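Local structure of PspGI restriction endonuclease (Pyrococcus sp. GI-H, 3BM3) at residues C[110-115]-C[248-253]; C[117-122]-C[137-142]; C[153-158]-C[254-259]; C[186-191]-C[209-214]. The protein binds its substrate DNA with base flipping and probably cleaves it as a type II site-specific restriction endonuclease. The protein carries 2 engineered substitutions. One frame throughout, in Å; residues are numbered along the deposited sequence. Where two conformers were deposited one is given.

Contact 1 (C[110-115]-C[248-253]); sequences KLLNKF and DIFDDI
Helix-to-helix packing against the PD-(D/E)XK nuclease core is illustrated where residues 110-115 of helix 85-115 meet residues 249-253 of helix 249-259. The segment axes approach to 10.4 Å and cross at -46°, and one side chain, that of Phe250, takes part in most of the contacts between them. With CG anti to its own carbonyl carbon (chi1 -58°), this side chain runs across to the other helix. CB comes first: it sits over one face of the Phe115 ring, 3.6 Å from the centroid, in a CH-pi contact. CG lies 3.6 Å from Phe115 CE2, but beyond it the two rings, nearly parallel, have slid so far apart that they barely overlap. Along one side of the ring CD1 and CE1 pass Leu112 CD2, which sits at the edge close to the ring plane. Farther out, CE2 meets Leu111 CD1, and Phe108 of the same long helix lies nearby. Ile249 CG2 settles over the centre of one Phe250 face, 3.4 Å above the plane, so the ring is held by its own helix too. Leu112 CD2 also reaches Ile253 CD1. At the tip, Phe250 CZ and CE1 straddle Leu111 CB, each 3.4 Å away.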
# COMPACT_ATOMS: atom_id res chain seq x y z
N LYS C 110 -20.63 2.19 -12.55
CA LYS C 110 -21.85 2.87 -12.94
C LYS C 110 -21.60 3.72 -14.16
O LYS C 110 -22.45 3.81 -15.07
CB LYS C 110 -22.34 3.72 -11.77
CG LYS C 110 -22.71 2.92 -10.56
CD LYS C 110 -23.71 1.79 -10.89
CE LYS C 110 -24.22 1.08 -9.65
NZ LYS C 110 -24.90 -0.23 -9.99
N LEU C 111 -20.43 4.37 -14.16
CA LEU C 111 -20.01 5.19 -15.32
C LEU C 111 -19.72 4.32 -16.53
O LEU C 111 -20.19 4.59 -17.61
CB LEU C 111 -18.83 6.06 -14.98
CG LEU C 111 -19.20 7.21 -14.02
CD1 LEU C 111 -17.98 7.74 -13.27
CD2 LEU C 111 -19.89 8.33 -14.80
N LEU C 112 -19.00 3.20 -16.31
CA LEU C 112 -18.76 2.27 -17.39
C LEU C 112 -20.08 1.83 -18.05
O LEU C 112 -20.23 1.83 -19.25
CB LEU C 112 -17.98 1.06 -16.89
CG LEU C 112 -16.51 1.35 -16.50
CD1 LEU C 112 -15.90 0.06 -15.98
CD2 LEU C 112 -15.64 1.94 -17.65
N ASN C 113 -21.05 1.47 -17.23
CA ASN C 113 -22.33 0.99 -17.72
C ASN C 113 -23.00 2.02 -18.58
O ASN C 113 -23.53 1.70 -19.65
CB ASN C 113 -23.26 0.64 -16.56
CG ASN C 113 -22.83 -0.62 -15.86
OD1 ASN C 113 -22.01 -1.37 -16.37
ND2 ASN C 113 -23.40 -0.85 -14.69
N LYS C 114 -22.97 3.26 -18.12
CA LYS C 114 -23.62 4.36 -18.81
C LYS C 114 -23.07 4.52 -20.22
O LYS C 114 -23.83 4.75 -21.15
CB LYS C 114 -23.48 5.67 -18.02
CG LYS C 114 -24.20 6.88 -18.67
CD LYS C 114 -25.71 6.64 -18.76
CE LYS C 114 -26.48 7.84 -19.31
NZ LYS C 114 -25.89 8.35 -20.58
N PHE C 115 -21.75 4.34 -20.36
CA PHE C 115 -21.09 4.45 -21.65
C PHE C 115 -21.14 3.16 -22.46
O PHE C 115 -20.66 3.15 -23.59
CB PHE C 115 -19.64 4.90 -21.46
CG PHE C 115 -19.50 6.31 -21.01
CD1 PHE C 115 -19.54 7.34 -21.92
CD2 PHE C 115 -19.36 6.62 -19.70
CE1 PHE C 115 -19.42 8.66 -21.49
CE2 PHE C 115 -19.25 7.91 -19.26
CZ PHE C 115 -19.27 8.94 -20.15
N ASP C 248 -11.85 11.80 -18.60
CA ASP C 248 -11.48 11.43 -19.95
C ASP C 248 -11.42 9.94 -20.16
O ASP C 248 -11.37 9.48 -21.32
CB ASP C 248 -10.07 11.93 -20.28
CG ASP C 248 -9.96 13.42 -20.36
OD1 ASP C 248 -10.97 14.09 -20.34
OD2 ASP C 248 -8.82 13.89 -20.42
N ILE C 249 -11.40 9.16 -19.08
CA ILE C 249 -11.10 7.76 -19.26
C ILE C 249 -12.20 7.05 -20.07
O ILE C 249 -11.94 6.12 -20.78
CB ILE C 249 -10.82 7.04 -17.94
CG1 ILE C 249 -10.15 5.69 -18.20
CG2 ILE C 249 -12.12 6.93 -17.09
CD1 ILE C 249 -9.59 5.01 -16.97
N PHE C 250 -13.42 7.51 -19.96
CA PHE C 250 -14.54 6.83 -20.57
C PHE C 250 -14.50 6.91 -22.08
O PHE C 250 -14.56 5.87 -22.77
CB PHE C 250 -15.82 7.34 -19.94
CG PHE C 250 -15.80 7.13 -18.47
CD1 PHE C 250 -15.96 5.87 -17.95
CD2 PHE C 250 -15.45 8.15 -17.60
CE1 PHE C 250 -15.86 5.65 -16.61
CE2 PHE C 250 -15.34 7.94 -16.26
CZ PHE C 250 -15.54 6.69 -15.76
N ASP C 251 -14.30 8.10 -22.60
CA ASP C 251 -14.13 8.25 -24.03
C ASP C 251 -12.82 7.61 -24.49
O ASP C 251 -12.75 7.04 -25.55
CB ASP C 251 -14.19 9.73 -24.41
CG ASP C 251 -14.11 9.93 -25.90
OD1 ASP C 251 -14.96 9.32 -26.56
OD2 ASP C 251 -13.17 10.62 -26.37
N ASP C 252 -11.78 7.67 -23.66
CA ASP C 252 -10.50 7.04 -24.00
C ASP C 252 -10.70 5.54 -24.19
O ASP C 252 -10.14 4.93 -25.10
CB ASP C 252 -9.47 7.28 -22.92
CG ASP C 252 -8.92 8.69 -22.90
OD1 ASP C 252 -9.28 9.52 -23.77
OD2 ASP C 252 -8.07 8.97 -22.01
N ILE C 253 -11.51 4.94 -23.33
CA ILE C 253 -11.78 3.52 -23.45
C ILE C 253 -12.56 3.27 -24.74
O ILE C 253 -12.25 2.36 -25.52
CB ILE C 253 -12.61 3.00 -22.27
CG1 ILE C 253 -11.76 3.00 -21.00
CG2 ILE C 253 -13.11 1.59 -22.55
CD1 ILE C 253 -12.64 2.93 -19.72

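Contact 2 (C[117-122]-C[137-142]). Engineered in segment 137-142: Ala138 (natural residue Asp).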
# COMPACT_ATOMS: atom_id res chain seq x y z
N ILE C 117 -19.58 0.46 -21.77
CA ILE C 117 -18.27 -0.14 -21.79
C ILE C 117 -18.39 -1.44 -21.08
O ILE C 117 -18.71 -1.47 -19.89
CB ILE C 117 -17.22 0.75 -21.11
CG1 ILE C 117 -17.08 2.06 -21.90
CG2 ILE C 117 -15.86 0.03 -20.95
CD1 ILE C 117 -16.34 3.15 -21.15
N ARG C 118 -18.10 -2.52 -21.79
CA ARG C 118 -18.08 -3.82 -21.16
C ARG C 118 -16.82 -3.96 -20.37
O ARG C 118 -15.76 -3.49 -20.77
CB ARG C 118 -18.17 -4.93 -22.19
CG ARG C 118 -19.57 -5.01 -22.82
CD ARG C 118 -19.60 -6.07 -23.89
NE ARG C 118 -20.93 -6.20 -24.50
CZ ARG C 118 -21.45 -5.38 -25.41
NH1 ARG C 118 -20.76 -4.32 -25.84
NH2 ARG C 118 -22.66 -5.62 -25.89
N TYR C 119 -16.96 -4.61 -19.24
CA TYR C 119 -15.85 -4.78 -18.33
C TYR C 119 -16.05 -6.05 -17.54
O TYR C 119 -17.14 -6.61 -17.49
CB TYR C 119 -15.73 -3.59 -17.37
CG TYR C 119 -16.88 -3.55 -16.41
CD1 TYR C 119 -16.81 -4.24 -15.20
CD2 TYR C 119 -18.06 -2.90 -16.74
CE1 TYR C 119 -17.90 -4.26 -14.33
CE2 TYR C 119 -19.14 -2.91 -15.87
CZ TYR C 119 -19.05 -3.61 -14.68
OH TYR C 119 -20.12 -3.63 -13.82
N GLU C 120 -14.98 -6.47 -16.91
CA GLU C 120 -15.04 -7.43 -15.85
C GLU C 120 -14.25 -6.90 -14.68
O GLU C 120 -13.20 -6.28 -14.83
CB GLU C 120 -14.53 -8.79 -16.29
CG GLU C 120 -15.50 -9.44 -17.23
CD GLU C 120 -15.03 -10.76 -17.75
OE1 GLU C 120 -13.82 -11.06 -17.72
OE2 GLU C 120 -15.91 -11.49 -18.20
N HIS C 121 -14.76 -7.20 -13.49
CA HIS C 121 -14.14 -6.84 -12.24
C HIS C 121 -13.96 -8.14 -11.49
O HIS C 121 -14.65 -9.12 -11.75
CB HIS C 121 -15.07 -5.88 -11.49
CG HIS C 121 -14.58 -5.50 -10.13
ND1 HIS C 121 -15.15 -6.00 -8.98
CD2 HIS C 121 -13.60 -4.66 -9.73
CE1 HIS C 121 -14.53 -5.50 -7.93
NE2 HIS C 121 -13.59 -4.67 -8.36
N ASP C 122 -13.03 -8.17 -10.56
CA ASP C 122 -12.78 -9.36 -9.77
C ASP C 122 -12.18 -10.51 -10.56
O ASP C 122 -12.27 -11.67 -10.14
CB ASP C 122 -14.08 -9.82 -9.07
CG ASP C 122 -13.90 -10.11 -7.60
OD1 ASP C 122 -12.86 -9.69 -7.02
OD2 ASP C 122 -14.81 -10.75 -7.02
N PRO C 137 -6.28 -6.56 -11.77
CA PRO C 137 -6.65 -5.20 -12.08
C PRO C 137 -8.10 -5.00 -11.61
O PRO C 137 -8.91 -5.93 -11.65
CB PRO C 137 -6.57 -5.14 -13.62
CG PRO C 137 -6.00 -6.39 -14.07
CD PRO C 137 -5.88 -7.34 -12.95
N ALA C 138 -8.42 -3.78 -11.19
CA ALA C 138 -9.79 -3.46 -10.82
C ALA C 138 -10.73 -3.77 -11.96
O ALA C 138 -11.78 -4.34 -11.75
CB ALA C 138 -9.97 -2.00 -10.41
N PHE C 139 -10.34 -3.38 -13.17
CA PHE C 139 -11.15 -3.63 -14.34
C PHE C 139 -10.32 -4.14 -15.48
O PHE C 139 -9.19 -3.72 -15.68
CB PHE C 139 -11.88 -2.36 -14.75
CG PHE C 139 -12.76 -1.84 -13.67
CD1 PHE C 139 -14.01 -2.39 -13.48
CD2 PHE C 139 -12.34 -0.86 -12.80
CE1 PHE C 139 -14.84 -1.97 -12.45
CE2 PHE C 139 -13.18 -0.43 -11.77
CZ PHE C 139 -14.42 -0.97 -11.61
N ILE C 140 -10.91 -5.06 -16.20
CA ILE C 140 -10.37 -5.51 -17.45
C ILE C 140 -11.41 -5.19 -18.47
O ILE C 140 -12.57 -5.60 -18.36
CB ILE C 140 -10.10 -7.00 -17.45
CG1 ILE C 140 -9.15 -7.36 -16.32
CG2 ILE C 140 -9.51 -7.43 -18.80
CD1 ILE C 140 -8.88 -8.81 -16.16
N ILE C 141 -11.00 -4.45 -19.50
CA ILE C 141 -11.91 -4.02 -20.53
C ILE C 141 -11.52 -4.67 -21.85
O ILE C 141 -10.40 -4.49 -22.30
CB ILE C 141 -11.91 -2.50 -20.62
CG1 ILE C 141 -12.43 -1.95 -19.27
CG2 ILE C 141 -12.77 -2.08 -21.81
CD1 ILE C 141 -12.49 -0.52 -19.16
N PRO C 142 -12.43 -5.44 -22.46
CA PRO C 142 -13.81 -5.71 -22.05
C PRO C 142 -13.98 -6.93 -21.14
O PRO C 142 -15.02 -7.06 -20.46
CB PRO C 142 -14.50 -5.96 -23.37
CG PRO C 142 -13.46 -6.63 -24.20
CD PRO C 142 -12.14 -6.04 -23.78
O HOH W 1 -10.94 -6.78 -9.74
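Two backbone hydrogen bonds define how loop 117-122 lies along strand 139-141, an outermost strand of the central sheet within this chain. Glu120 N donates to Ile140 O and Ile140 N to Glu120 O, each 2.9 Å long and in the acceptor's carbonyl plane: an antiparallel hydrogen-bonded pair that stays a single bridge. Softer CA-H...O contacts extend it, among them Pro142 CA to Arg118 O at 3.2 Å, next to the cis peptide that precedes Pro142. At the other end the joining is by water, which accepts from Asp122 N at 2.6 Å and donates to Pro137 O at 2.9 Å. There the strand carries a classic beta bulge, Ala138 and Phe139 both facing Ile157; Ala138 is an engineered residue.

The aromatic contacts gather round Phe139. Tyr119, its CG in the crowded position between backbone N and carbonyl carbon (chi1 68°), takes the Phe139 edge toward its face in an offset edge-to-face pair, planes at 80° and CD1 to CD1 3.8 Å. His121 CD2 stands over a Phe139 face, toward the rim, while His121 NE2 is hydrogen-bonded to Glu105. Aliphatic contact is narrower: Ile117 CG2 meets Ile141 CG2 at 3.8 Å, beside Ile253.

Since the direct hydrogen bonds and the water bridge all use main-chain atoms, the pairing itself depends on backbone course, whereas Tyr119, by packing on Leu112 and Thr109, and His121, by its bond to Glu105, tie the loop to helix 85-115.

Contact 3 (C[153-158]-C[254-259])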
# COMPACT_ATOMS: atom_id res chain seq x y z
N SER C 153 -5.37 -5.94 -27.00
CA SER C 153 -6.73 -5.59 -27.40
C SER C 153 -7.60 -5.22 -26.21
O SER C 153 -8.75 -4.85 -26.38
CB SER C 153 -7.38 -6.74 -28.16
OG SER C 153 -7.67 -7.84 -27.30
N ALA C 154 -7.05 -5.36 -25.01
CA ALA C 154 -7.80 -5.11 -23.76
C ALA C 154 -7.08 -4.04 -22.95
O ALA C 154 -5.88 -3.78 -23.15
CB ALA C 154 -7.92 -6.38 -22.92
N ILE C 155 -7.83 -3.45 -22.03
CA ILE C 155 -7.28 -2.45 -21.13
C ILE C 155 -7.36 -3.02 -19.73
O ILE C 155 -8.42 -3.49 -19.32
CB ILE C 155 -8.05 -1.13 -21.17
CG1 ILE C 155 -8.33 -0.69 -22.59
CG2 ILE C 155 -7.27 -0.06 -20.37
CD1 ILE C 155 -9.31 0.52 -22.66
N LEU C 156 -6.25 -2.94 -19.01
CA LEU C 156 -6.22 -3.25 -17.60
C LEU C 156 -6.22 -1.90 -16.90
O LEU C 156 -5.40 -1.02 -17.19
CB LEU C 156 -4.96 -4.02 -17.25
CG LEU C 156 -4.70 -5.19 -18.17
CD1 LEU C 156 -3.49 -5.94 -17.71
CD2 LEU C 156 -5.94 -6.08 -18.21
N ILE C 157 -7.14 -1.76 -15.96
CA ILE C 157 -7.27 -0.52 -15.23
C ILE C 157 -7.17 -0.80 -13.76
O ILE C 157 -7.92 -1.65 -13.23
CB ILE C 157 -8.60 0.17 -15.49
CG1 ILE C 157 -8.80 0.35 -17.00
CG2 ILE C 157 -8.58 1.54 -14.79
CD1 ILE C 157 -10.10 1.07 -17.41
N THR C 158 -6.23 -0.13 -13.11
CA THR C 158 -6.08 -0.20 -11.67
C THR C 158 -6.67 1.11 -11.15
O THR C 158 -6.44 2.17 -11.73
CB THR C 158 -4.61 -0.40 -11.25
OG1 THR C 158 -4.15 -1.68 -11.72
CG2 THR C 158 -4.49 -0.36 -9.73
N ILE C 254 -13.58 4.09 -24.96
CA ILE C 254 -14.41 3.99 -26.19
C ILE C 254 -13.50 4.06 -27.42
O ILE C 254 -13.62 3.26 -28.35
CB ILE C 254 -15.47 5.10 -26.23
CG1 ILE C 254 -16.61 4.75 -25.25
CG2 ILE C 254 -16.04 5.22 -27.65
CD1 ILE C 254 -17.50 5.91 -24.88
N GLN C 255 -12.59 5.02 -27.44
CA GLN C 255 -11.72 5.20 -28.61
C GLN C 255 -10.73 4.05 -28.76
O GLN C 255 -10.41 3.61 -29.87
CB GLN C 255 -10.96 6.51 -28.52
CG GLN C 255 -11.86 7.75 -28.46
CD GLN C 255 -12.74 7.89 -29.67
OE1 GLN C 255 -12.33 7.58 -30.78
NE2 GLN C 255 -13.95 8.39 -29.47
N PHE C 256 -10.23 3.58 -27.63
CA PHE C 256 -9.39 2.42 -27.64
C PHE C 256 -10.13 1.23 -28.23
O PHE C 256 -9.62 0.56 -29.10
CB PHE C 256 -8.93 2.07 -26.23
CG PHE C 256 -8.16 0.81 -26.16
CD1 PHE C 256 -6.77 0.81 -26.27
CD2 PHE C 256 -8.83 -0.40 -26.00
CE1 PHE C 256 -6.07 -0.39 -26.21
CE2 PHE C 256 -8.16 -1.58 -25.97
CZ PHE C 256 -6.77 -1.59 -26.07
N LEU C 257 -11.34 0.97 -27.76
CA LEU C 257 -12.09 -0.22 -28.21
C LEU C 257 -12.48 -0.09 -29.68
O LEU C 257 -12.43 -1.08 -30.40
CB LEU C 257 -13.33 -0.45 -27.35
CG LEU C 257 -13.04 -0.86 -25.90
CD1 LEU C 257 -14.33 -0.85 -25.11
CD2 LEU C 257 -12.33 -2.22 -25.83
N ASN C 258 -12.81 1.13 -30.10
CA ASN C 258 -13.11 1.42 -31.52
C ASN C 258 -11.92 1.14 -32.44
O ASN C 258 -12.10 0.82 -33.62
CB ASN C 258 -13.53 2.89 -31.69
CG ASN C 258 -14.93 3.18 -31.13
OD1 ASN C 258 -15.70 2.27 -30.83
ND2 ASN C 258 -15.26 4.47 -30.99
N LYS C 259 -10.71 1.31 -31.91
CA LYS C 259 -9.48 1.08 -32.67
C LYS C 259 -9.08 -0.39 -32.65
O LYS C 259 -8.49 -0.89 -33.61
CB LYS C 259 -8.33 1.95 -32.15
CG LYS C 259 -8.36 3.40 -32.64
CD LYS C 259 -7.15 4.22 -32.16
CE LYS C 259 -5.80 3.60 -32.59
NZ LYS C 259 -4.63 4.53 -32.43
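Ile155 and Phe256 reach for each other tip to tip, one from a strand of the central sheet and the other from the C-terminal helix that packs on it. Phe256 holds CG anti to its backbone N (chi1 175°), which sends the ring out from the helix toward the strand. Ile155 answers with its longer branch: CG1 stands over one ring face, 3.6 Å from the centroid and 21° off the normal, a CH-pi contact displaced toward the rim. CD1 continues across the same ring, 3.5 Å from CD2 of Phe256. The ring edge is met differently. Ser153 O lies near the ring plane, 3.3 Å from Phe256 CE2, and Leu257 CD2 borders the edge as well. Ala154 O approaches Phe256 CZ obliquely, at 3.8 Å, and is itself hydrogen-bonded to Asn186 of the next strand. His260 stacks with the Phe256 ring, while Ile253, one turn earlier on the helix, continues the packing on Ile155. No hydrogen bond joins 153-158 to 254-259 at this strand-helix junction of the PD-(D/E)XK core. Carbon meets the ring face and a carbonyl oxygen its rim, an arrangement consistent with the slightly positive ring hydrogens giving Ser153 O a weak electrostatic complement.

Contact 4 (C[186-191]-C[209-214]); sequences NFWFVG and IDRVYV
Asp210 OD2 is gripped twice. Phe187 N donates to it at 2.8 Å, in a nearly straight bond (167°) that uses the anti lone pair, and Arg178 adds a salt bridge that probably keeps the carboxylate ionised. The same residue returns a bond from its backbone, Asp210 N to Phe187 O at 2.8 Å, so side chain and main chain together hold both the N-H and the C=O of Phe187. Tyr213 OH has a comparable grip: Arg211 NE points to it at 2.8 Å, in the guanidinium plane, and Asp252 of the C-terminal helix hydrogen-bonds it while also pairing with Arg211.

Past Asp210 the two segments run as parallel strands, 16° apart, joined through helix 198-206 in a beta-alpha-beta crossover. Arg211 O accepts from Phe189 N, Phe189 O from Tyr213 N at a short 2.6 Å, and Tyr213 O from Gly191 N at 3.0 Å. Arg211 N, buried here, finds no partner in the model.

On the face carrying Trp188, Val190, Arg211 and Tyr213, the indole is roofed by its neighbours. Arg211, bent at chi3 (73°), lays CD over the five-membered ring, 3.5 Å from its centroid, with the guanidinium too distant for more than a weak cation-pi attraction. Tyr213 OH stands over the same indole nearer the six-membered ring, and the two aromatic planes meet obliquely. Phe189 and Val212 lie on the opposite face, against helices 167-181 and 198-206, and Phe187 also packs on 167-181; there Ile209 CG2 rests 3.9 Å from Phe189 CB.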
# COMPACT_ATOMS: atom_id res chain seq x y z
N ASN C 186 -1.97 -2.93 -22.17
CA ASN C 186 -2.43 -1.58 -21.93
C ASN C 186 -2.81 -1.52 -20.47
O ASN C 186 -3.76 -2.15 -20.05
CB ASN C 186 -3.62 -1.29 -22.80
CG ASN C 186 -3.29 -1.42 -24.26
OD1 ASN C 186 -2.50 -0.66 -24.78
ND2 ASN C 186 -3.85 -2.44 -24.90
N PHE C 187 -2.04 -0.77 -19.71
CA PHE C 187 -2.23 -0.75 -18.27
C PHE C 187 -2.39 0.70 -17.86
O PHE C 187 -1.47 1.51 -18.04
CB PHE C 187 -1.01 -1.34 -17.58
CG PHE C 187 -1.21 -1.60 -16.14
CD1 PHE C 187 -1.52 -2.86 -15.69
CD2 PHE C 187 -1.10 -0.57 -15.22
CE1 PHE C 187 -1.72 -3.10 -14.34
CE2 PHE C 187 -1.30 -0.81 -13.87
CZ PHE C 187 -1.59 -2.06 -13.44
N TRP C 188 -3.59 1.03 -17.35
CA TRP C 188 -3.91 2.40 -17.03
C TRP C 188 -4.14 2.50 -15.54
O TRP C 188 -4.71 1.61 -14.94
CB TRP C 188 -5.16 2.89 -17.77
CG TRP C 188 -5.07 2.86 -19.26
CD1 TRP C 188 -4.03 2.47 -20.02
CD2 TRP C 188 -6.12 3.20 -20.17
NE1 TRP C 188 -4.36 2.54 -21.36
CE2 TRP C 188 -5.63 3.02 -21.47
CE3 TRP C 188 -7.41 3.72 -20.01
CZ2 TRP C 188 -6.40 3.29 -22.60
CZ3 TRP C 188 -8.18 3.96 -21.14
CH2 TRP C 188 -7.66 3.77 -22.40
N PHE C 189 -3.71 3.61 -14.96
CA PHE C 189 -3.86 3.84 -13.54
C PHE C 189 -4.81 4.99 -13.36
O PHE C 189 -4.68 6.06 -13.97
CB PHE C 189 -2.52 4.26 -12.95
CG PHE C 189 -2.58 4.57 -11.48
CD1 PHE C 189 -2.37 3.56 -10.55
CD2 PHE C 189 -2.87 5.83 -11.05
CE1 PHE C 189 -2.47 3.84 -9.19
CE2 PHE C 189 -2.95 6.10 -9.68
CZ PHE C 189 -2.73 5.11 -8.77
N VAL C 190 -5.73 4.79 -12.43
CA VAL C 190 -6.68 5.82 -12.04
C VAL C 190 -6.56 6.06 -10.54
O VAL C 190 -6.68 5.12 -9.76
CB VAL C 190 -8.13 5.37 -12.32
CG1 VAL C 190 -9.09 6.42 -11.86
CG2 VAL C 190 -8.30 5.04 -13.77
N GLY C 191 -6.33 7.31 -10.17
CA GLY C 191 -6.28 7.71 -8.79
C GLY C 191 -7.35 8.74 -8.61
O GLY C 191 -7.71 9.45 -9.57
N ILE C 209 3.26 1.84 -16.83
CA ILE C 209 1.90 2.34 -16.83
C ILE C 209 1.77 3.19 -18.07
O ILE C 209 2.55 4.12 -18.28
CB ILE C 209 1.58 3.11 -15.55
CG1 ILE C 209 1.49 2.15 -14.36
CG2 ILE C 209 0.24 3.81 -15.68
CD1 ILE C 209 2.76 1.74 -13.84
N ASP C 210 0.80 2.86 -18.90
CA ASP C 210 0.62 3.56 -20.17
C ASP C 210 -0.02 4.90 -20.08
O ASP C 210 0.30 5.78 -20.85
CB ASP C 210 -0.15 2.71 -21.14
CG ASP C 210 0.57 1.47 -21.44
OD1 ASP C 210 1.62 1.56 -22.13
OD2 ASP C 210 0.17 0.43 -20.90
N ARG C 211 -0.97 5.03 -19.15
CA ARG C 211 -1.80 6.22 -18.99
C ARG C 211 -2.11 6.40 -17.50
O ARG C 211 -2.39 5.42 -16.80
CB ARG C 211 -3.10 6.13 -19.79
CG ARG C 211 -2.89 5.86 -21.27
CD ARG C 211 -4.18 5.86 -22.05
NE ARG C 211 -4.80 7.16 -22.25
CZ ARG C 211 -4.43 8.07 -23.15
NH1 ARG C 211 -3.37 7.88 -23.92
NH2 ARG C 211 -5.11 9.20 -23.25
N VAL C 212 -2.06 7.64 -17.05
CA VAL C 212 -2.33 7.96 -15.66
C VAL C 212 -3.51 8.88 -15.65
O VAL C 212 -3.46 9.92 -16.30
CB VAL C 212 -1.11 8.62 -15.03
CG1 VAL C 212 -1.50 9.33 -13.74
CG2 VAL C 212 -0.02 7.52 -14.78
N TYR C 213 -4.55 8.52 -14.90
CA TYR C 213 -5.74 9.34 -14.76
C TYR C 213 -5.84 9.91 -13.37
O TYR C 213 -5.63 9.21 -12.40
CB TYR C 213 -7.00 8.54 -15.05
CG TYR C 213 -7.05 8.16 -16.51
CD1 TYR C 213 -7.73 8.95 -17.42
CD2 TYR C 213 -6.37 7.04 -16.96
CE1 TYR C 213 -7.75 8.62 -18.75
CE2 TYR C 213 -6.37 6.69 -18.27
CZ TYR C 213 -7.06 7.50 -19.19
OH TYR C 213 -7.06 7.15 -20.52
N VAL C 214 -6.15 11.19 -13.30
CA VAL C 214 -6.10 11.92 -12.05
C VAL C 214 -7.47 12.57 -11.85
O VAL C 214 -8.14 12.95 -12.79
CB VAL C 214 -4.95 12.97 -12.04
CG1 VAL C 214 -3.59 12.34 -12.41
CG2 VAL C 214 -5.22 14.12 -12.95

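The four contacts sample one mixed sheet and the helices packed on it. Strands 139-141, 155-160, 186-191 and 211-214 lie side by side in that order, so contacts 2, 3 and 4 fall on neighbouring strands, with centres 10 to 14 Å apart. Helix 249-259 serves both contact 1 and contact 3 and packs on one face of the sheet. Along the chain, contacts 2 and 4 are nested within the loop closed by contact 1, whereas contacts 1 and 3 cross. Ile253 touches Ile117, Ile141, Ile155 and Ile157, and Asp252 ties the same helix to contact 4. The C-terminal helix thus links sequence-distant strands and helix 85-115 into one core beside the DNA.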